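Local coordinates for protein beta-glucuronidase (uncultured Clostridium sp., PDB 6U7J) that hydrolyses beta-D-glucuronides as a family 2 glycosidase of a gut bacterium, and is linked to the reactivation of estrogens from their conjugates, at residues 339-344 and 549-554; 471-476 and 568-573; 514-519 and 523-528. All coordinates share one frame; numbering follows the deposited sequence.

Overall arrangement
The three contacts form a chain running outward from the middle of the protein chain, along the loops after the strands of the TIM barrel domain to the start of helix 525-540. Contact 1 is the innermost, bringing together the chain just past strand 336-338 and the end of strand 545-551, at the barrel mouth where family 2 glycosidases carry their active site. Contact 2 is centred about 14 Å away and joins it through backbone bonds such as Phe573 N to Phe553 O (2.9 Å). Contact 3 is about 12 Å further on between centres, tied to contact 2 by Gln528 NE2 and Gly571 O at 3.1 Å. Contacts 1 and 3 do not touch, with nearest atoms about 6 Å apart.

Contact 1 (339-344 and 549-554); sequences TSHYPY and HIWAFA
Trp551 meets Ser340 and His341 with the outer edge of its six-membered ring, CZ3 and CH2, and these three residues make up the whole contact. The backbones stay well apart, their closest CA atoms (Ser340 and Ala552) being 9.6 Å from each other, and it is the indole that spans the gap. With CG anti to the backbone N (chi1 176°), Trp551 extends across the space and presents this edge to the opposing loop. Ser340 comes up at the edge of the indole: its CB lies 3.6 Å from Trp551 CZ3. The hydroxyl OG also sits beside this edge, near the ring plane, although its exact place in the model is less certain.

His341 approaches from the opposite direction to Trp551. The two rings are close to parallel, their planes 26° apart, but they have slid past one another, so that the centroids are 5.6 Å apart and there is hardly any overlap. The nearest pair is His341 NE2 and Trp551 CH2, 4.0 Å apart. Ser340 CB reaches both rings, since it also stands 3.7 Å above one face of the imidazole, toward the rim. The ring's other nitrogen, ND1, hydrogen-bonds to Glu362 OE2, which would fix its rotation.

A type II turn from Thr339 to Tyr342 sets up this surface. It is closed by Tyr342 N bonding to Thr339 O at 3.2 Å and braced by a bond from Thr339 OG1 to Tyr342 O, where the donor stands well above the carbonyl plane. No hydrogen bond crosses between the two segments. The union therefore depends on shape and dispersion, while His341 ND1 and Thr339 OG1 are both tied to Glu362, consistent with a preorganised wall at the mouth of the barrel.

Contact 2 (471-476 and 568-573); sequences FGWYVG and NKKGIF
Lys570 reaches the 471-476 loop with the last two atoms of its side chain, which serve two different neighbours. The compact part is the buried one. There CE lies 3.7 Å from Trp473 CD1, with NE1 of the same indole almost as near, so that the methylene packs obliquely against the five-membered ring. A bend at the end of the lysine chain (chi4 57°) then brings the amino group to Tyr474 while it stays beside the indole NE1, and NZ donates a hydrogen bond to Tyr474 OH at 3.0 Å. NZ also forms a salt bridge with Asp510, while Tyr474 OH also bonds to Arg564.

Both segments are loops at the same end of the TIM barrel, following strands 465-468 and 545-551. Asn568 and Lys570 have the spacing of the N-x-K motif of bacterial beta-glucuronidases, whose asparagine and lysine recognise the carboxylate of glucuronic acid in relatives, and the pair probably does so here. An Asx turn shapes this motif: Asn568 OD1 accepts from Lys570 N at 2.8 Å, a nearly straight bond (162°) that ties the two residues together.

The looser side belongs to Tyr474, which is exposed to solvent and touches Lys570 chiefly through its hydroxyl. Its ring is nonetheless backed by its own neighbour, since Trp473 CD1 stands 3.6 Å above the centre of one face of Tyr474. Leu562 of the second subunit packs on both aromatic residues, bringing the subunit boundary up to the aromatic pair.

Contact 3 (514-519 and 523-528); sequences GLHKLP and FSEEYQ
The backbones of 514-517 and 523-526 run 74° apart and come closest at Leu515 and Ser524, where Leu515 O receives Glu525 N at 2.9 Å. Over the same place Leu515 lays its methyls on the opposing loop, CD1 lying 3.7 Å from Phe523 CB.

Two successive glutamates then reach back in different ways. Glu525 extends beyond CG and offers the anti lone pair of OE2 to Gly514 N, a nearly straight 2.7 Å bond. The same oxygen also accepts from His516 NE2 of the third subunit, and the relation is mutual, since this chain's His516 bonds to the partner's Glu525. Glu526 instead folds at its second torsion (chi2 78°), which brings its carboxylate beside the His516 ring. OE2 meets ND1 near the plane at the ring's edge, with ring and carboxylate planes 53° apart; the modelled separation of 2.5 Å from His516 ND1 to Glu526 OE2 is very short, and its exact value is doubtful. Glu526 OE1 takes Lys517 N at 3.3 Å, from above the carboxylate plane. The side chain of Lys517 leads away to a salt bridge with Asp566 of the second subunit.

Ser524 OG, placed between its own backbone N and carbonyl carbon, accepts from Tyr527 N at 3.2 Å and donates to Val521 O. This is a serine N-cap, followed by two acidic residues in the first turn, where carboxylates would be favoured by the helix dipole; here the capped start of helix 525-540 in the TIM barrel domain also takes part in contacts with two neighbouring subunits.

Contact 1 (339-344 and 549-554)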
loop_
_atom_site.group_PDB
_atom_site.type_symbol
_atom_site.label_atom_id
_atom_site.label_comp_id
_atom_site.label_asym_id
_atom_site.label_seq_id
_atom_site.Cartn_x
_atom_site.Cartn_y
_atom_site.Cartn_z
ATOM N N THR B 339 22.503 -19.373 8.121
ATOM C CA THR B 339 22.017 -18.762 9.358
ATOM C C THR B 339 22.641 -17.364 9.498
ATOM O O THR B 339 23.430 -17.083 10.396
ATOM C CB THR B 339 22.309 -19.626 10.578
ATOM O OG1 THR B 339 23.675 -19.491 10.963
ATOM C CG2 THR B 339 22.000 -21.086 10.291
ATOM N N SER B 340 22.238 -16.454 8.583
ATOM C CA SER B 340 22.904 -15.196 8.369
ATOM C C SER B 340 23.011 -14.394 9.657
ATOM O O SER B 340 22.018 -13.954 10.239
ATOM C CB SER B 340 22.253 -14.359 7.240
ATOM O OG SER B 340 20.847 -14.513 7.222
ATOM N N HIS B 341 24.252 -14.358 10.131
ATOM C CA HIS B 341 24.961 -13.442 10.997
ATOM C C HIS B 341 24.868 -13.844 12.447
ATOM O O HIS B 341 25.329 -13.115 13.295
ATOM C CB HIS B 341 24.611 -11.985 10.759
ATOM C CG HIS B 341 24.498 -11.640 9.292
ATOM N ND1 HIS B 341 25.226 -12.309 8.324
ATOM C CD2 HIS B 341 23.781 -10.687 8.636
ATOM C CE1 HIS B 341 24.924 -11.819 7.139
ATOM N NE2 HIS B 341 24.066 -10.825 7.300
ATOM N N TYR B 342 24.349 -15.037 12.747
ATOM C CA TYR B 342 24.337 -15.607 14.095
ATOM C C TYR B 342 23.702 -16.991 14.051
ATOM O O TYR B 342 22.931 -17.295 13.134
ATOM C CB TYR B 342 23.544 -14.695 15.058
ATOM C CG TYR B 342 22.293 -14.139 14.433
ATOM C CD1 TYR B 342 22.257 -12.849 13.898
ATOM C CD2 TYR B 342 21.141 -14.897 14.357
ATOM C CE1 TYR B 342 21.103 -12.342 13.289
ATOM C CE2 TYR B 342 19.988 -14.403 13.749
ATOM C CZ TYR B 342 19.974 -13.125 13.216
ATOM O OH TYR B 342 18.825 -12.654 12.628
ATOM N N PRO B 343 24.004 -17.831 15.033
ATOM C CA PRO B 343 23.310 -19.124 15.127
ATOM C C PRO B 343 21.817 -18.949 15.391
ATOM O O PRO B 343 21.398 -18.037 16.103
ATOM C CB PRO B 343 24.004 -19.817 16.319
ATOM C CG PRO B 343 25.343 -19.151 16.415
ATOM C CD PRO B 343 25.153 -17.731 15.955
ATOM N N TYR B 344 21.021 -19.840 14.819
ATOM C CA TYR B 344 19.588 -19.836 15.034
ATOM C C TYR B 344 19.237 -20.777 16.188
ATOM O O TYR B 344 20.086 -21.508 16.708
ATOM C CB TYR B 344 18.843 -20.249 13.755
ATOM C CG TYR B 344 18.954 -19.261 12.590
ATOM C CD1 TYR B 344 19.593 -18.028 12.749
ATOM C CD2 TYR B 344 18.416 -19.569 11.333
ATOM C CE1 TYR B 344 19.695 -17.123 11.695
ATOM C CE2 TYR B 344 18.518 -18.675 10.260
ATOM C CZ TYR B 344 19.155 -17.454 10.449
ATOM O OH TYR B 344 19.269 -16.561 9.399
ATOM N N HIS B 549 22.439 -17.656 -3.293
ATOM C CA HIS B 549 21.568 -17.346 -2.167
ATOM C C HIS B 549 21.108 -15.915 -2.360
ATOM O O HIS B 549 21.923 -14.984 -2.314
ATOM C CB HIS B 549 22.275 -17.542 -0.821
ATOM C CG HIS B 549 22.135 -18.930 -0.264
ATOM N ND1 HIS B 549 22.435 -19.240 1.045
ATOM C CD2 HIS B 549 21.735 -20.090 -0.842
ATOM C CE1 HIS B 549 22.213 -20.526 1.254
ATOM N NE2 HIS B 549 21.788 -21.066 0.124
ATOM N N ILE B 550 19.815 -15.752 -2.645
ATOM C CA ILE B 550 19.227 -14.427 -2.769
ATOM C C ILE B 550 19.191 -13.794 -1.387
ATOM O O ILE B 550 18.964 -14.485 -0.386
ATOM C CB ILE B 550 17.821 -14.538 -3.380
ATOM C CG1 ILE B 550 17.908 -14.984 -4.842
ATOM C CG2 ILE B 550 17.084 -13.204 -3.301
ATOM C CD1 ILE B 550 16.593 -15.494 -5.392
ATOM N N TRP B 551 19.460 -12.498 -1.299
ATOM C CA TRP B 551 19.453 -11.884 0.015
ATOM C C TRP B 551 18.068 -11.387 0.375
ATOM O O TRP B 551 17.415 -10.670 -0.397
ATOM C CB TRP B 551 20.432 -10.739 0.192
ATOM C CG TRP B 551 20.251 -10.130 1.588
ATOM C CD1 TRP B 551 19.874 -8.850 1.884
ATOM C CD2 TRP B 551 20.388 -10.806 2.857
ATOM N NE1 TRP B 551 19.801 -8.677 3.252
ATOM C CE2 TRP B 551 20.118 -9.855 3.871
ATOM C CE3 TRP B 551 20.752 -12.107 3.231
ATOM C CZ2 TRP B 551 20.189 -10.166 5.231
ATOM C CZ3 TRP B 551 20.821 -12.423 4.597
ATOM C CH2 TRP B 551 20.540 -11.456 5.577
ATOM N N ALA B 552 17.686 -11.750 1.596
ATOM C CA ALA B 552 16.427 -11.537 2.263
ATOM C C ALA B 552 15.436 -12.541 1.706
ATOM O O ALA B 552 14.882 -12.386 0.607
ATOM C CB ALA B 552 15.985 -10.090 2.159
ATOM N N PHE B 553 15.331 -13.642 2.447
ATOM C CA PHE B 553 14.138 -14.470 2.432
ATOM C C PHE B 553 12.895 -13.612 2.641
ATOM O O PHE B 553 11.940 -13.679 1.858
ATOM C CB PHE B 553 14.265 -15.541 3.524
ATOM C CG PHE B 553 13.067 -16.411 3.662
ATOM C CD1 PHE B 553 12.202 -16.251 4.736
ATOM C CD2 PHE B 553 12.796 -17.394 2.714
ATOM C CE1 PHE B 553 11.081 -17.053 4.864
ATOM C CE2 PHE B 553 11.672 -18.204 2.827
ATOM C CZ PHE B 553 10.817 -18.040 3.908
ATOM N N ALA B 554 12.904 -12.779 3.687
ATOM C CA ALA B 554 11.758 -11.967 4.075
ATOM C C ALA B 554 12.224 -10.588 4.529
ATOM O O ALA B 554 13.304 -10.440 5.112
ATOM C CB ALA B 554 10.950 -12.619 5.219
#

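Contact 2 (471-476 and 568-573)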
loop_
_atom_site.group_PDB
_atom_site.type_symbol
_atom_site.label_atom_id
_atom_site.label_comp_id
_atom_site.label_asym_id
_atom_site.label_seq_id
_atom_site.Cartn_x
_atom_site.Cartn_y
_atom_site.Cartn_z
ATOM N N PHE B 471 25.330 -5.922 -7.650
ATOM C CA PHE B 471 25.284 -5.232 -8.924
ATOM C C PHE B 471 23.835 -4.957 -9.299
ATOM O O PHE B 471 22.960 -5.810 -9.137
ATOM C CB PHE B 471 25.994 -6.064 -9.987
ATOM C CG PHE B 471 27.490 -6.179 -9.758
ATOM C CD1 PHE B 471 28.300 -5.053 -9.799
ATOM C CD2 PHE B 471 28.076 -7.401 -9.493
ATOM C CE1 PHE B 471 29.676 -5.153 -9.588
ATOM C CE2 PHE B 471 29.447 -7.506 -9.287
ATOM C CZ PHE B 471 30.244 -6.385 -9.340
ATOM N N GLY B 472 23.580 -3.747 -9.781
ATOM C CA GLY B 472 22.225 -3.282 -10.004
ATOM C C GLY B 472 21.565 -2.655 -8.789
ATOM O O GLY B 472 20.421 -2.190 -8.898
ATOM N N TRP B 473 22.233 -2.664 -7.625
ATOM C CA TRP B 473 21.687 -2.018 -6.441
ATOM C C TRP B 473 22.717 -1.099 -5.793
ATOM O O TRP B 473 22.628 0.119 -5.945
ATOM C CB TRP B 473 21.172 -3.049 -5.433
ATOM C CG TRP B 473 20.326 -2.373 -4.405
ATOM C CD1 TRP B 473 20.679 -2.065 -3.124
ATOM C CD2 TRP B 473 18.999 -1.856 -4.595
ATOM N NE1 TRP B 473 19.644 -1.421 -2.498
ATOM C CE2 TRP B 473 18.604 -1.271 -3.380
ATOM C CE3 TRP B 473 18.104 -1.847 -5.675
ATOM C CZ2 TRP B 473 17.355 -0.666 -3.213
ATOM C CZ3 TRP B 473 16.857 -1.255 -5.502
ATOM C CH2 TRP B 473 16.493 -0.677 -4.285
ATOM N N TYR B 474 23.690 -1.654 -5.057
ATOM C CA TYR B 474 24.731 -0.813 -4.465
ATOM C C TYR B 474 25.757 -0.360 -5.498
ATOM O O TYR B 474 26.389 0.687 -5.312
ATOM C CB TYR B 474 25.436 -1.543 -3.305
ATOM C CG TYR B 474 24.527 -1.743 -2.120
ATOM C CD1 TYR B 474 23.801 -0.671 -1.590
ATOM C CD2 TYR B 474 24.369 -3.001 -1.540
ATOM C CE1 TYR B 474 22.946 -0.848 -0.503
ATOM C CE2 TYR B 474 23.517 -3.190 -0.467
ATOM C CZ TYR B 474 22.802 -2.112 0.039
ATOM O OH TYR B 474 21.958 -2.294 1.099
ATOM N N VAL B 475 25.928 -1.119 -6.582
ATOM C CA VAL B 475 26.795 -0.744 -7.697
ATOM C C VAL B 475 25.938 -0.636 -8.953
ATOM O O VAL B 475 25.268 -1.605 -9.339
ATOM C CB VAL B 475 27.934 -1.757 -7.906
ATOM C CG1 VAL B 475 28.690 -1.433 -9.189
ATOM C CG2 VAL B 475 28.871 -1.738 -6.714
ATOM N N GLY B 476 25.987 0.520 -9.609
ATOM C CA GLY B 476 25.179 0.737 -10.791
ATOM C C GLY B 476 23.687 0.619 -10.528
ATOM O O GLY B 476 22.993 -0.110 -11.243
ATOM N N ASN B 568 14.620 -3.488 6.138
ATOM C CA ASN B 568 15.192 -3.979 4.891
ATOM C C ASN B 568 14.084 -4.608 4.059
ATOM O O ASN B 568 13.387 -5.520 4.531
ATOM C CB ASN B 568 16.310 -4.982 5.169
ATOM C CG ASN B 568 17.057 -5.379 3.912
ATOM O OD1 ASN B 568 16.452 -5.791 2.922
ATOM N ND2 ASN B 568 18.381 -5.250 3.941
ATOM N N LYS B 569 13.922 -4.120 2.830
ATOM C CA LYS B 569 12.846 -4.548 1.947
ATOM C C LYS B 569 13.341 -5.446 0.815
ATOM O O LYS B 569 12.627 -5.633 -0.181
ATOM C CB LYS B 569 12.113 -3.332 1.380
ATOM C CG LYS B 569 11.188 -2.613 2.384
ATOM C CD LYS B 569 10.265 -3.619 3.072
ATOM C CE LYS B 569 9.074 -2.934 3.715
ATOM N NZ LYS B 569 9.382 -2.587 5.127
ATOM N N LYS B 570 14.548 -6.016 0.944
ATOM C CA LYS B 570 15.050 -6.942 -0.075
ATOM C C LYS B 570 14.414 -8.321 0.011
ATOM O O LYS B 570 14.766 -9.195 -0.792
ATOM C CB LYS B 570 16.575 -7.093 0.008
ATOM C CG LYS B 570 17.362 -5.796 -0.148
ATOM C CD LYS B 570 18.804 -6.082 -0.545
ATOM C CE LYS B 570 19.557 -4.793 -0.819
ATOM N NZ LYS B 570 19.508 -3.923 0.378
ATOM N N GLY B 571 13.507 -8.547 0.959
ATOM C CA GLY B 571 12.796 -9.811 1.035
ATOM C C GLY B 571 12.151 -10.235 -0.278
ATOM O O GLY B 571 11.594 -9.405 -1.012
ATOM N N ILE B 572 12.273 -11.526 -0.600
ATOM C CA ILE B 572 11.477 -12.132 -1.661
ATOM C C ILE B 572 10.054 -12.329 -1.162
ATOM O O ILE B 572 9.096 -12.287 -1.944
ATOM C CB ILE B 572 12.127 -13.459 -2.119
ATOM C CG1 ILE B 572 13.332 -13.194 -3.026
ATOM C CG2 ILE B 572 11.170 -14.333 -2.878
ATOM C CD1 ILE B 572 13.117 -12.059 -4.043
ATOM N N PHE B 573 9.893 -12.524 0.146
ATOM C CA PHE B 573 8.604 -12.547 0.815
ATOM C C PHE B 573 8.463 -11.325 1.728
ATOM O O PHE B 573 9.453 -10.711 2.150
ATOM C CB PHE B 573 8.450 -13.838 1.630
ATOM C CG PHE B 573 8.492 -15.093 0.802
ATOM C CD1 PHE B 573 7.339 -15.582 0.197
ATOM C CD2 PHE B 573 9.685 -15.795 0.638
ATOM C CE1 PHE B 573 7.374 -16.746 -0.575
ATOM C CE2 PHE B 573 9.734 -16.967 -0.118
ATOM C CZ PHE B 573 8.575 -17.438 -0.735
#

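Contact 3 (514-519 and 523-528)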
loop_
_atom_site.group_PDB
_atom_site.type_symbol
_atom_site.label_atom_id
_atom_site.label_comp_id
_atom_site.label_asym_id
_atom_site.label_seq_id
_atom_site.Cartn_x
_atom_site.Cartn_y
_atom_site.Cartn_z
ATOM N N GLY B 514 3.700 -3.820 -3.901
ATOM C CA GLY B 514 2.699 -2.982 -4.501
ATOM C C GLY B 514 3.234 -1.829 -5.309
ATOM O O GLY B 514 2.445 -1.148 -5.972
ATOM N N LEU B 515 4.540 -1.580 -5.264
ATOM C CA LEU B 515 5.162 -0.586 -6.126
ATOM C C LEU B 515 5.414 -1.222 -7.490
ATOM O O LEU B 515 6.266 -2.108 -7.612
ATOM C CB LEU B 515 6.463 -0.090 -5.508
ATOM C CG LEU B 515 6.884 1.343 -5.817
ATOM C CD1 LEU B 515 8.112 1.720 -5.009
ATOM C CD2 LEU B 515 7.162 1.513 -7.287
ATOM N N HIS B 516 4.691 -0.756 -8.512
ATOM C CA HIS B 516 4.797 -1.248 -9.883
ATOM C C HIS B 516 5.169 -0.110 -10.821
ATOM O O HIS B 516 4.717 1.020 -10.637
ATOM C CB HIS B 516 3.482 -1.828 -10.380
ATOM C CG HIS B 516 3.057 -3.075 -9.679
ATOM N ND1 HIS B 516 3.671 -4.290 -9.882
ATOM C CD2 HIS B 516 2.049 -3.301 -8.803
ATOM C CE1 HIS B 516 3.072 -5.211 -9.146
ATOM N NE2 HIS B 516 2.079 -4.638 -8.487
ATOM N N LYS B 517 5.972 -0.402 -11.845
ATOM C CA LYS B 517 6.263 0.647 -12.809
ATOM C C LYS B 517 6.727 0.064 -14.130
ATOM O O LYS B 517 7.482 -0.909 -14.159
ATOM C CB LYS B 517 7.293 1.646 -12.287
ATOM C CG LYS B 517 6.933 3.067 -12.751
ATOM C CD LYS B 517 7.528 4.158 -11.894
ATOM C CE LYS B 517 7.139 5.543 -12.444
ATOM N NZ LYS B 517 7.777 6.685 -11.726
ATOM N N LEU B 518 6.269 0.690 -15.210
ATOM C CA LEU B 518 6.585 0.304 -16.582
ATOM C C LEU B 518 7.030 1.546 -17.353
ATOM O O LEU B 518 6.196 2.440 -17.610
ATOM C CB LEU B 518 5.369 -0.338 -17.242
ATOM C CG LEU B 518 5.491 -0.645 -18.732
ATOM C CD1 LEU B 518 6.658 -1.603 -18.990
ATOM C CD2 LEU B 518 4.182 -1.238 -19.220
ATOM N N PRO B 519 8.323 1.679 -17.702
ATOM C CA PRO B 519 9.402 0.727 -17.391
ATOM C C PRO B 519 9.762 0.676 -15.901
ATOM O O PRO B 519 9.511 1.629 -15.177
ATOM C CB PRO B 519 10.593 1.247 -18.206
ATOM C CG PRO B 519 10.156 2.511 -18.863
ATOM C CD PRO B 519 8.836 2.924 -18.294
ATOM N N PHE B 523 13.105 -0.291 -6.458
ATOM C CA PHE B 523 12.048 -0.397 -5.437
ATOM C C PHE B 523 10.767 -1.017 -5.981
ATOM O O PHE B 523 9.918 -1.455 -5.208
ATOM C CB PHE B 523 11.716 0.950 -4.791
ATOM C CG PHE B 523 12.827 1.502 -3.954
ATOM C CD1 PHE B 523 13.166 0.901 -2.751
ATOM C CD2 PHE B 523 13.542 2.622 -4.370
ATOM C CE1 PHE B 523 14.206 1.404 -1.969
ATOM C CE2 PHE B 523 14.585 3.115 -3.597
ATOM C CZ PHE B 523 14.908 2.508 -2.392
ATOM N N SER B 524 10.609 -1.071 -7.295
ATOM C CA SER B 524 9.422 -1.692 -7.861
ATOM C C SER B 524 9.588 -3.207 -7.885
ATOM O O SER B 524 10.705 -3.722 -7.909
ATOM C CB SER B 524 9.153 -1.161 -9.275
ATOM O OG SER B 524 10.059 -1.722 -10.216
ATOM N N GLU B 525 8.457 -3.920 -7.875
ATOM C CA GLU B 525 8.501 -5.378 -7.871
ATOM C C GLU B 525 9.075 -5.924 -9.168
ATOM O O GLU B 525 9.697 -6.990 -9.167
ATOM C CB GLU B 525 7.102 -5.961 -7.645
ATOM C CG GLU B 525 6.430 -5.565 -6.335
ATOM C CD GLU B 525 5.257 -6.475 -5.971
ATOM O OE1 GLU B 525 5.217 -7.609 -6.473
ATOM O OE2 GLU B 525 4.363 -6.054 -5.192
ATOM N N GLU B 526 8.855 -5.226 -10.286
ATOM C CA GLU B 526 9.403 -5.694 -11.554
ATOM C C GLU B 526 10.924 -5.580 -11.558
ATOM O O GLU B 526 11.615 -6.454 -12.089
ATOM C CB GLU B 526 8.778 -4.910 -12.711
ATOM C CG GLU B 526 7.284 -5.201 -12.905
ATOM C CD GLU B 526 6.362 -4.481 -11.888
ATOM O OE1 GLU B 526 6.794 -3.510 -11.213
ATOM O OE2 GLU B 526 5.180 -4.882 -11.784
ATOM N N TYR B 527 11.465 -4.528 -10.939
ATOM C CA TYR B 527 12.909 -4.353 -10.922
ATOM C C TYR B 527 13.586 -5.467 -10.127
ATOM O O TYR B 527 14.637 -5.984 -10.539
ATOM C CB TYR B 527 13.281 -2.983 -10.348
ATOM C CG TYR B 527 14.754 -2.695 -10.466
ATOM C CD1 TYR B 527 15.260 -2.003 -11.560
ATOM C CD2 TYR B 527 15.653 -3.159 -9.507
ATOM C CE1 TYR B 527 16.628 -1.757 -11.679
ATOM C CE2 TYR B 527 17.011 -2.924 -9.616
ATOM C CZ TYR B 527 17.495 -2.226 -10.703
ATOM O OH TYR B 527 18.846 -1.994 -10.812
ATOM N N GLN B 528 13.005 -5.852 -8.988
ATOM C CA GLN B 528 13.577 -6.957 -8.222
ATOM C C GLN B 528 13.685 -8.207 -9.083
ATOM O O GLN B 528 14.699 -8.915 -9.041
ATOM C CB GLN B 528 12.736 -7.245 -6.982
ATOM C CG GLN B 528 13.383 -8.196 -5.988
ATOM C CD GLN B 528 12.480 -8.516 -4.804
ATOM O OE1 GLN B 528 11.282 -8.742 -4.962
ATOM N NE2 GLN B 528 13.056 -8.537 -3.614
#